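Local coordinates for protein Rv1989c (MbcT) (Mycobacterium tuberculosis, PDB 6FKG) that degrades NAD(+) by phosphorolysis, releasing nicotinamide and ADP-ribose 1''-phosphate, as the cell-killing toxin of a toxin-antitoxin pair neutralized by MbcA, at residues 68-72 with 146-150; 85-91 with 171-177; 136-142 with 156-162. All blocks are in the same frame, centred on the assembly; numbering follows the deposited sequence. Where two conformers were deposited one is given.

Interaction 1: residues 68-72 with 146-150; sequences VEVER and PAAGG
Ala147, at the end of strand 142-147, meets the helix through its methyl: CB lies 3.6 Å from Glu69 OE2. It also opens a type I beta turn that runs to Gly150. Ala148 follows, and its CB settles against Val68 CG1 at 3.8 Å while Arg72 CD passes on another side at 4.0 Å. Next comes Gly149, whose backbone lies against both methyls of Val68, with CA 3.9 Å from Val68 CG2.

No direct hydrogen bond joins helix and turn. Two waters carry the polar link instead, each donating to Glu69 OE2 and each accepting from a turn amide, Ala148 N for one and Gly149 N for the other. The Glu69 chain folds at chi2 (-56°), and its other oxygen, OE1, takes Arg72 NH1 on its syn lone pair at 2.9 Å, in the guanidinium plane. Arg72 NH1 also bonds Val115 O of the MbcA chain, and Phe114 of that antitoxin packs on Glu69. The hairpin turn between strands 142-147 and 150-156 thus rests on helix 63-76, with Tyr121 of helix 117-121 touching Ala148.

Interaction 2: residues 85-91 with 171-177; sequences LEAAYRL and QSVDLTP
Leu91 and Val173 face each other as an antiparallel hydrogen-bonded pair. Leu91 N reaches Val173 O at 2.8 Å, and Val173 N returns to Leu91 O. One step along, Arg90 and Asp174 form a non-hydrogen-bonded pair, and beyond it Leu175 N gives a nearly straight bond to Tyr89 O.

The Arg90 and Asp174 side chains run side by side in the same direction. In the conformer given, one of two deposited, the arginine is extended from CG to NE and draws level with the carboxylate, so that NE meets Asp174 OD1 at 3.0 Å in a salt bridge that is probably not made all the time. The approach is nearly along the C-O axis of OD1, which lies tilted 16° from the guanidinium plane, and the two flat groups are 17° apart.

On the face that carries Leu91 and Val173, Leu91 CB touches Val173 CG2 at 4.0 Å. Leu175, with CG anti to its backbone N (chi1 -175°), brings CG and its CD2 branch against Leu85, where the two CD2 methyls are 3.9 Å apart. Pro177 closes this end, its CD lying 3.5 Å from Leu85 O.

Water 3 accepts from Tyr89 N and lies 2.7 Å from Leu175 O, bridging the segments where the strands part. Farther out, Met67 of helix 63-76 covers Leu91 and Leu175, while helix 177-185 sets Leu183 on Leu91 and Tyr180 on Leu85. Thr176 is the N-cap of that helix, its OG1 bonded to Leu179 N. Arg90 also pairs through its backbone with Thr29, and Tyr89 OH bonds Val68 O of the MbcA chain. This is an antiparallel strand pair of the mixed RES-domain sheet, continued by a capped C-terminal helix that packs on the face of Leu91 and Val173.

Interaction 3: residues 136-142 with 156-162; sequences WFLHMQG and TAYEQRT
Arg161 slides its guanidinium between Trp136 and His139, flat against both. The indole covers one face, with planes 12° apart and centres 4.0 Å apart; the imidazole covers the opposite face, its centre 4.1 Å away. Over tryptophan the cation-pi contact is off-centre, CZ being displaced from the normal of the five-membered ring, whereas NH2 stands over the middle of the imidazole. The arginine chain bends at chi2 and crosses both aromatic side chains at about a right angle. Its NH1 points to Trp136 O, but that bond is modelled as very short, so its length is doubtful.

A chi1 of 164° swings the indole away from the Trp136 amide nitrogen and toward 156-162, bringing the edge of the ring to Ala157, whose CB is 3.8 Å from NE1. Phe54 stacks on the indole, and Tyr60 of the MbcA chain meets it at a steeper tilt.

Gln141 is extended beyond CG and sends NE2 to Arg161 O at 2.6 Å. The acceptor lies in the amide plane, Gln166 OE1 takes a further bond from NE2, and Gln141 OE1 is taken by Ala100 N, so bonds at both ends fix the amide's rotation. Between the main chains, Thr156 N bonds Gln141 O at 3.2 Å, and water 5 donates to Gln141 O and Thr156 O.

His139 has positive phi (67°) and is the C' residue of a Schellman motif ending helix 126-137, with His139 N bonded to Trp136 O. The contact is therefore a Schellman-terminated helix end whose aromatic residues sandwich an arginine from the short helix 158-161.

In the fold
The three contacts show how one mixed sheet gathers distant chain segments. Interactions 1 and 2 have centres about 17 Å apart and touch through Val70, which packs on Leu85 and Leu175; their strands 142-147 and 89-103 are neighbours in the sheet. Interaction 3 lies across the chain's centre from interaction 1; its centre is about 23 Å from that of interaction 1 and about 28 Å from that of interaction 2. Along the chain, interaction 3 is nested inside the loop closed by 85-91 and 171-177, while interaction 1 crosses both. Residues of all three contacts meet MbcA, consistent with an antitoxin that spreads over the toxin and blocks access to its active site.

Interaction 1: residues 68-72 with 146-150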
loop_
_atom_site.group_PDB
_atom_site.type_symbol
_atom_site.label_atom_id
_atom_site.label_comp_id
_atom_site.label_asym_id
_atom_site.label_seq_id
_atom_site.Cartn_x
_atom_site.Cartn_y
_atom_site.Cartn_z
ATOM N N VAL B 68 -42.368 -20.446 -5.646
ATOM C CA VAL B 68 -41.525 -20.116 -6.791
ATOM C C VAL B 68 -40.209 -19.487 -6.293
ATOM O O VAL B 68 -39.138 -19.788 -6.811
ATOM C CB VAL B 68 -42.260 -19.183 -7.765
ATOM C CG1 VAL B 68 -41.338 -18.738 -8.908
ATOM C CG2 VAL B 68 -43.488 -19.890 -8.323
ATOM N N GLU B 69 -40.274 -18.647 -5.260
ATOM C CA GLU B 69 -39.040 -18.053 -4.734
ATOM C C GLU B 69 -38.183 -19.115 -4.027
ATOM O O GLU B 69 -36.949 -19.077 -4.102
ATOM C CB GLU B 69 -39.350 -16.884 -3.796
ATOM C CG GLU B 69 -40.033 -15.685 -4.495
ATOM C CD GLU B 69 -39.233 -15.134 -5.671
ATOM O OE1 GLU B 69 -37.982 -15.152 -5.642
ATOM O OE2 GLU B 69 -39.861 -14.682 -6.642
ATOM N N VAL B 70 -38.828 -20.097 -3.397
ATOM C CA VAL B 70 -38.076 -21.201 -2.807
ATOM C C VAL B 70 -37.290 -21.936 -3.905
ATOM O O VAL B 70 -36.128 -22.282 -3.726
ATOM C CB VAL B 70 -38.988 -22.206 -2.052
ATOM C CG1 VAL B 70 -38.173 -23.412 -1.573
ATOM C CG2 VAL B 70 -39.667 -21.531 -0.855
ATOM N N GLU B 71 -37.925 -22.146 -5.055
ATOM C CA GLU B 71 -37.255 -22.781 -6.191
ATOM C C GLU B 71 -36.044 -21.989 -6.683
ATOM O O GLU B 71 -34.991 -22.557 -6.983
ATOM C CB GLU B 71 -38.224 -22.947 -7.366
ATOM C CG GLU B 71 -39.427 -23.772 -7.077
ATOM C CD GLU B 71 -40.330 -23.896 -8.307
ATOM O OE1 GLU B 71 -40.013 -23.300 -9.365
ATOM O OE2 GLU B 71 -41.357 -24.586 -8.211
ATOM N N ARG B 72 -36.225 -20.679 -6.828
ATOM C CA ARG B 72 -35.149 -19.814 -7.302
ATOM C C ARG B 72 -33.971 -19.803 -6.335
ATOM O O ARG B 72 -32.821 -19.792 -6.762
ATOM C CB ARG B 72 -35.653 -18.388 -7.519
ATOM C CG ARG B 72 -36.680 -18.278 -8.658
ATOM C CD ARG B 72 -37.151 -16.830 -8.833
ATOM N NE ARG B 72 -36.106 -15.983 -9.400
ATOM C CZ ARG B 72 -35.518 -14.983 -8.759
ATOM N NH1 ARG B 72 -35.875 -14.691 -7.512
ATOM N NH2 ARG B 72 -34.573 -14.274 -9.376
ATOM N N PRO B 146 -42.741 -6.829 -9.074
ATOM C CA PRO B 146 -43.155 -8.081 -9.712
ATOM C C PRO B 146 -42.252 -9.211 -9.216
ATOM O O PRO B 146 -41.104 -8.962 -8.847
ATOM C CB PRO B 146 -42.960 -7.801 -11.202
ATOM C CG PRO B 146 -41.846 -6.795 -11.241
ATOM C CD PRO B 146 -41.894 -5.999 -9.949
ATOM N N ALA B 147 -42.774 -10.430 -9.185
ATOM C CA ALA B 147 -41.967 -11.594 -8.865
ATOM C C ALA B 147 -42.246 -12.666 -9.901
ATOM O O ALA B 147 -43.280 -12.614 -10.589
ATOM C CB ALA B 147 -42.268 -12.097 -7.464
ATOM N N ALA B 148 -41.333 -13.630 -10.016
ATOM C CA ALA B 148 -41.466 -14.689 -11.018
ATOM C C ALA B 148 -42.808 -15.403 -10.897
ATOM O O ALA B 148 -43.405 -15.767 -11.900
ATOM C CB ALA B 148 -40.319 -15.684 -10.902
ATOM N N GLY B 149 -43.302 -15.569 -9.672
ATOM C CA GLY B 149 -44.547 -16.292 -9.482
ATOM C C GLY B 149 -45.757 -15.447 -9.114
ATOM O O GLY B 149 -46.811 -15.990 -8.785
ATOM N N GLY B 150 -45.614 -14.126 -9.159
ATOM C CA GLY B 150 -46.707 -13.226 -8.805
ATOM C C GLY B 150 -46.194 -11.862 -8.361
ATOM O O GLY B 150 -45.437 -11.220 -9.088
HETATM O O HOH W 1 -42.429 -15.517 -7.028
HETATM O O HOH W 2 -38.863 -13.472 -8.685
#

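Interaction 2: residues 85-91 with 171-177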
loop_
_atom_site.group_PDB
_atom_site.type_symbol
_atom_site.label_atom_id
_atom_site.label_comp_id
_atom_site.label_asym_id
_atom_site.label_seq_id
_atom_site.Cartn_x
_atom_site.Cartn_y
_atom_site.Cartn_z
ATOM N N LEU B 85 -35.508 -28.369 1.028
ATOM C CA LEU B 85 -36.491 -28.391 2.111
ATOM C C LEU B 85 -36.392 -29.642 2.986
ATOM O O LEU B 85 -37.218 -29.855 3.869
ATOM C CB LEU B 85 -37.891 -28.264 1.542
ATOM C CG LEU B 85 -38.183 -26.886 0.941
ATOM C CD1 LEU B 85 -39.536 -26.901 0.258
ATOM C CD2 LEU B 85 -38.128 -25.784 2.033
ATOM N N GLU B 86 -35.384 -30.464 2.732
ATOM C CA GLU B 86 -35.026 -31.509 3.677
ATOM C C GLU B 86 -34.368 -30.897 4.916
ATOM O O GLU B 86 -34.421 -31.479 5.998
ATOM C CB GLU B 86 -34.096 -32.524 3.029
ATOM C CG GLU B 86 -34.805 -33.313 1.909
ATOM C CD GLU B 86 -33.915 -34.377 1.327
ATOM O OE1 GLU B 86 -32.769 -34.523 1.813
ATOM O OE2 GLU B 86 -34.366 -35.062 0.392
ATOM N N ALA B 87 -33.737 -29.738 4.747
ATOM C CA ALA B 87 -33.326 -28.935 5.906
ATOM C C ALA B 87 -34.598 -28.266 6.428
ATOM O O ALA B 87 -35.572 -28.131 5.687
ATOM C CB ALA B 87 -32.253 -27.906 5.526
ATOM N N ALA B 88 -34.612 -27.883 7.702
ATOM C CA ALA B 88 -35.848 -27.452 8.351
ATOM C C ALA B 88 -36.227 -26.010 8.017
ATOM O O ALA B 88 -35.587 -25.064 8.490
ATOM C CB ALA B 88 -35.725 -27.620 9.855
ATOM N N TYR B 89 -37.278 -25.844 7.218
ATOM C CA TYR B 89 -37.819 -24.517 6.923
ATOM C C TYR B 89 -39.271 -24.413 7.375
ATOM O O TYR B 89 -39.962 -25.420 7.546
ATOM C CB TYR B 89 -37.758 -24.205 5.426
ATOM C CG TYR B 89 -36.372 -23.960 4.882
ATOM C CD1 TYR B 89 -35.576 -25.016 4.455
ATOM C CD2 TYR B 89 -35.868 -22.668 4.785
ATOM C CE1 TYR B 89 -34.295 -24.782 3.940
ATOM C CE2 TYR B 89 -34.591 -22.418 4.288
ATOM C CZ TYR B 89 -33.817 -23.480 3.852
ATOM O OH TYR B 89 -32.559 -23.241 3.348
ATOM N N ARG B 90 -39.737 -23.183 7.549
ATOM C CA ARG B 90 -41.132 -22.946 7.878
ATOM C C ARG B 90 -41.732 -21.885 6.962
ATOM O O ARG B 90 -41.023 -21.002 6.460
ATOM C CB ARG B 90 -41.281 -22.546 9.352
ATOM C CG ARG B 90 -41.046 -23.716 10.309
ATOM C CD ARG B 90 -41.401 -23.370 11.743
ATOM N NE ARG B 90 -41.348 -24.540 12.614
ATOM C CZ ARG B 90 -41.263 -24.475 13.938
ATOM N NH1 ARG B 90 -41.222 -25.588 14.660
ATOM N NH2 ARG B 90 -41.215 -23.294 14.537
ATOM N N LEU B 91 -43.036 -21.997 6.745
ATOM C CA LEU B 91 -43.779 -21.077 5.911
ATOM C C LEU B 91 -44.670 -20.224 6.800
ATOM O O LEU B 91 -45.540 -20.738 7.508
ATOM C CB LEU B 91 -44.631 -21.837 4.876
ATOM C CG LEU B 91 -45.538 -20.956 4.016
ATOM C CD1 LEU B 91 -44.740 -19.990 3.148
ATOM C CD2 LEU B 91 -46.422 -21.840 3.158
ATOM N N GLN B 171 -49.758 -17.398 11.097
ATOM C CA GLN B 171 -49.571 -18.841 11.108
ATOM C C GLN B 171 -48.162 -19.192 10.653
ATOM O O GLN B 171 -47.603 -18.498 9.816
ATOM C CB GLN B 171 -50.614 -19.498 10.201
ATOM C CG GLN B 171 -50.511 -21.000 10.060
ATOM C CD GLN B 171 -51.411 -21.515 8.957
ATOM O OE1 GLN B 171 -50.951 -22.125 7.993
ATOM N NE2 GLN B 171 -52.702 -21.258 9.088
ATOM N N SER B 172 -47.590 -20.249 11.223
ATOM C CA SER B 172 -46.302 -20.791 10.759
ATOM C C SER B 172 -46.439 -22.304 10.658
ATOM O O SER B 172 -46.946 -22.932 11.580
ATOM C CB SER B 172 -45.152 -20.440 11.717
ATOM O OG SER B 172 -44.972 -19.041 11.863
ATOM N N VAL B 173 -45.993 -22.894 9.554
ATOM C CA VAL B 173 -46.084 -24.344 9.399
ATOM C C VAL B 173 -44.774 -24.875 8.853
ATOM O O VAL B 173 -44.036 -24.141 8.211
ATOM C CB VAL B 173 -47.239 -24.770 8.453
ATOM C CG1 VAL B 173 -48.584 -24.351 9.043
ATOM C CG2 VAL B 173 -47.031 -24.192 7.044
ATOM N N ASP B 174 -44.492 -26.150 9.097
ATOM C CA ASP B 174 -43.277 -26.747 8.562
ATOM C C ASP B 174 -43.376 -26.851 7.055
ATOM O O ASP B 174 -44.358 -27.383 6.522
ATOM C CB ASP B 174 -43.019 -28.118 9.167
ATOM C CG ASP B 174 -42.702 -28.049 10.654
ATOM O OD1 ASP B 174 -42.288 -26.975 11.138
ATOM O OD2 ASP B 174 -42.845 -29.081 11.327
ATOM N N LEU B 175 -42.368 -26.338 6.360
ATOM C CA LEU B 175 -42.402 -26.344 4.898
ATOM C C LEU B 175 -41.630 -27.552 4.391
ATOM O O LEU B 175 -40.440 -27.479 4.093
ATOM C CB LEU B 175 -41.840 -25.045 4.325
ATOM C CG LEU B 175 -41.919 -24.881 2.797
ATOM C CD1 LEU B 175 -43.358 -24.988 2.259
ATOM C CD2 LEU B 175 -41.288 -23.551 2.424
ATOM N N THR B 176 -42.338 -28.667 4.318
ATOM C CA THR B 176 -41.781 -29.936 3.872
ATOM C C THR B 176 -41.728 -29.985 2.350
ATOM O O THR B 176 -42.389 -29.201 1.694
ATOM C CB THR B 176 -42.630 -31.091 4.396
ATOM O OG1 THR B 176 -43.966 -30.941 3.897
ATOM C CG2 THR B 176 -42.648 -31.067 5.925
ATOM N N PRO B 177 -40.932 -30.900 1.785
ATOM C CA PRO B 177 -40.993 -31.091 0.330
ATOM C C PRO B 177 -42.419 -31.372 -0.156
ATOM O O PRO B 177 -42.816 -30.836 -1.193
ATOM C CB PRO B 177 -40.081 -32.296 0.102
ATOM C CG PRO B 177 -39.053 -32.157 1.213
ATOM C CD PRO B 177 -39.830 -31.661 2.403
HETATM O O HOH W 3 -38.477 -28.023 5.854
HETATM O O HOH W 4 -48.183 -20.547 7.016
#

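Interaction 3: residues 136-142 with 156-162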
loop_
_atom_site.group_PDB
_atom_site.type_symbol
_atom_site.label_atom_id
_atom_site.label_comp_id
_atom_site.label_asym_id
_atom_site.label_seq_id
_atom_site.Cartn_x
_atom_site.Cartn_y
_atom_site.Cartn_z
ATOM N N TRP B 136 -36.440 3.472 0.773
ATOM C CA TRP B 136 -36.182 3.453 2.212
ATOM C C TRP B 136 -35.707 4.812 2.699
ATOM O O TRP B 136 -36.115 5.295 3.764
ATOM C CB TRP B 136 -35.140 2.395 2.555
ATOM C CG TRP B 136 -34.553 2.569 3.943
ATOM C CD1 TRP B 136 -35.105 2.153 5.127
ATOM C CD2 TRP B 136 -33.312 3.204 4.276
ATOM N NE1 TRP B 136 -34.272 2.494 6.184
ATOM C CE2 TRP B 136 -33.165 3.131 5.682
ATOM C CE3 TRP B 136 -32.295 3.812 3.519
ATOM C CZ2 TRP B 136 -32.047 3.646 6.345
ATOM C CZ3 TRP B 136 -31.184 4.330 4.184
ATOM C CH2 TRP B 136 -31.069 4.237 5.581
ATOM N N PHE B 137 -34.839 5.425 1.907
ATOM C CA PHE B 137 -34.308 6.739 2.230
ATOM C C PHE B 137 -35.430 7.773 2.353
ATOM O O PHE B 137 -35.368 8.656 3.207
ATOM C CB PHE B 137 -33.292 7.165 1.170
ATOM C CG PHE B 137 -32.688 8.509 1.427
ATOM C CD1 PHE B 137 -31.684 8.656 2.366
ATOM C CD2 PHE B 137 -33.132 9.626 0.738
ATOM C CE1 PHE B 137 -31.126 9.896 2.616
ATOM C CE2 PHE B 137 -32.583 10.866 0.985
ATOM C CZ PHE B 137 -31.576 11.000 1.926
ATOM N N LEU B 138 -36.462 7.638 1.519
ATOM C CA LEU B 138 -37.618 8.540 1.516
ATOM C C LEU B 138 -38.679 8.168 2.555
ATOM O O LEU B 138 -39.776 8.723 2.555
ATOM C CB LEU B 138 -38.269 8.570 0.126
ATOM C CG LEU B 138 -37.378 9.183 -0.953
ATOM C CD1 LEU B 138 -37.951 8.922 -2.350
ATOM C CD2 LEU B 138 -37.212 10.678 -0.695
ATOM N N HIS B 139 -38.334 7.223 3.426
ATOM C CA HIS B 139 -39.190 6.765 4.513
ATOM C C HIS B 139 -40.437 6.043 4.029
ATOM O O HIS B 139 -41.449 6.021 4.715
ATOM C CB HIS B 139 -39.578 7.939 5.428
ATOM C CG HIS B 139 -38.464 8.387 6.316
ATOM N ND1 HIS B 139 -37.356 9.056 5.840
ATOM C CD2 HIS B 139 -38.273 8.241 7.649
ATOM C CE1 HIS B 139 -36.534 9.309 6.842
ATOM N NE2 HIS B 139 -37.068 8.828 7.951
ATOM N N MET B 140 -40.370 5.448 2.844
ATOM C CA MET B 140 -41.454 4.593 2.392
ATOM C C MET B 140 -41.368 3.285 3.165
ATOM O O MET B 140 -40.288 2.892 3.583
ATOM C CB MET B 140 -41.368 4.347 0.887
ATOM C CG MET B 140 -41.525 5.602 0.080
ATOM S SD MET B 140 -41.337 5.330 -1.681
ATOM C CE MET B 140 -41.859 6.939 -2.318
ATOM N N GLN B 141 -42.498 2.616 3.357
ATOM C CA GLN B 141 -42.520 1.439 4.208
ATOM C C GLN B 141 -42.086 0.189 3.446
ATOM O O GLN B 141 -41.738 -0.827 4.043
ATOM C CB GLN B 141 -43.911 1.248 4.806
ATOM C CG GLN B 141 -44.272 2.318 5.826
ATOM C CD GLN B 141 -45.553 2.003 6.547
ATOM O OE1 GLN B 141 -46.576 1.728 5.922
ATOM N NE2 GLN B 141 -45.511 2.040 7.872
ATOM N N GLY B 142 -42.070 0.269 2.120
ATOM C CA GLY B 142 -41.578 -0.854 1.355
ATOM C C GLY B 142 -41.761 -0.678 -0.131
ATOM O O GLY B 142 -42.114 0.402 -0.607
ATOM N N THR B 156 -39.102 -2.580 4.456
ATOM C CA THR B 156 -37.790 -2.041 4.810
ATOM C C THR B 156 -37.833 -1.360 6.167
ATOM O O THR B 156 -38.686 -0.502 6.405
ATOM C CB THR B 156 -37.278 -1.052 3.728
ATOM O OG1 THR B 156 -38.272 -0.056 3.470
ATOM C CG2 THR B 156 -37.003 -1.780 2.413
ATOM N N ALA B 157 -36.917 -1.769 7.053
ATOM C CA ALA B 157 -36.823 -1.226 8.412
ATOM C C ALA B 157 -38.189 -1.256 9.105
ATOM O O ALA B 157 -38.650 -0.258 9.666
ATOM C CB ALA B 157 -36.265 0.180 8.379
ATOM N N TYR B 158 -38.819 -2.425 9.027
ATOM C CA TYR B 158 -40.127 -2.713 9.588
ATOM C C TYR B 158 -40.310 -2.167 10.997
ATOM O O TYR B 158 -41.290 -1.473 11.291
ATOM C CB TYR B 158 -40.333 -4.236 9.568
ATOM C CG TYR B 158 -41.337 -4.767 10.546
ATOM C CD1 TYR B 158 -40.963 -5.698 11.513
ATOM C CD2 TYR B 158 -42.666 -4.352 10.503
ATOM C CE1 TYR B 158 -41.890 -6.191 12.423
ATOM C CE2 TYR B 158 -43.597 -4.839 11.401
ATOM C CZ TYR B 158 -43.210 -5.758 12.358
ATOM O OH TYR B 158 -44.147 -6.241 13.249
ATOM N N GLU B 159 -39.348 -2.479 11.857
ATOM C CA GLU B 159 -39.427 -2.171 13.282
ATOM C C GLU B 159 -39.598 -0.676 13.565
ATOM O O GLU B 159 -40.409 -0.291 14.409
ATOM C CB GLU B 159 -38.177 -2.712 13.994
ATOM C CG GLU B 159 -37.991 -4.244 13.906
ATOM C CD GLU B 159 -37.332 -4.734 12.600
ATOM O OE1 GLU B 159 -37.219 -3.959 11.625
ATOM O OE2 GLU B 159 -36.915 -5.913 12.559
ATOM N N GLN B 160 -38.850 0.156 12.843
ATOM C CA GLN B 160 -38.862 1.607 13.047
ATOM C C GLN B 160 -39.974 2.310 12.290
ATOM O O GLN B 160 -40.409 3.392 12.679
ATOM C CB GLN B 160 -37.527 2.233 12.618
ATOM C CG GLN B 160 -36.412 2.093 13.623
ATOM C CD GLN B 160 -35.885 0.687 13.672
ATOM O OE1 GLN B 160 -35.664 0.059 12.635
ATOM N NE2 GLN B 160 -35.691 0.173 14.880
ATOM N N ARG B 161 -40.426 1.700 11.201
ATOM C CA ARG B 161 -41.249 2.423 10.242
ATOM C C ARG B 161 -42.711 2.019 10.191
ATOM O O ARG B 161 -43.487 2.633 9.464
ATOM C CB ARG B 161 -40.649 2.273 8.860
ATOM C CG ARG B 161 -39.210 2.634 8.851
ATOM C CD ARG B 161 -38.899 3.458 7.660
ATOM N NE ARG B 161 -37.725 4.287 7.878
ATOM C CZ ARG B 161 -36.966 4.717 6.884
ATOM N NH1 ARG B 161 -37.292 4.366 5.654
ATOM N NH2 ARG B 161 -35.900 5.475 7.116
ATOM N N THR B 162 -43.089 0.999 10.952
ATOM C CA THR B 162 -44.465 0.539 10.913
ATOM C C THR B 162 -45.194 0.764 12.234
ATOM O O THR B 162 -44.632 0.638 13.322
ATOM C CB THR B 162 -44.558 -0.956 10.528
ATOM O OG1 THR B 162 -44.024 -1.762 11.585
ATOM C CG2 THR B 162 -43.809 -1.235 9.214
HETATM O O HOH W 5 -41.296 -0.503 6.716
#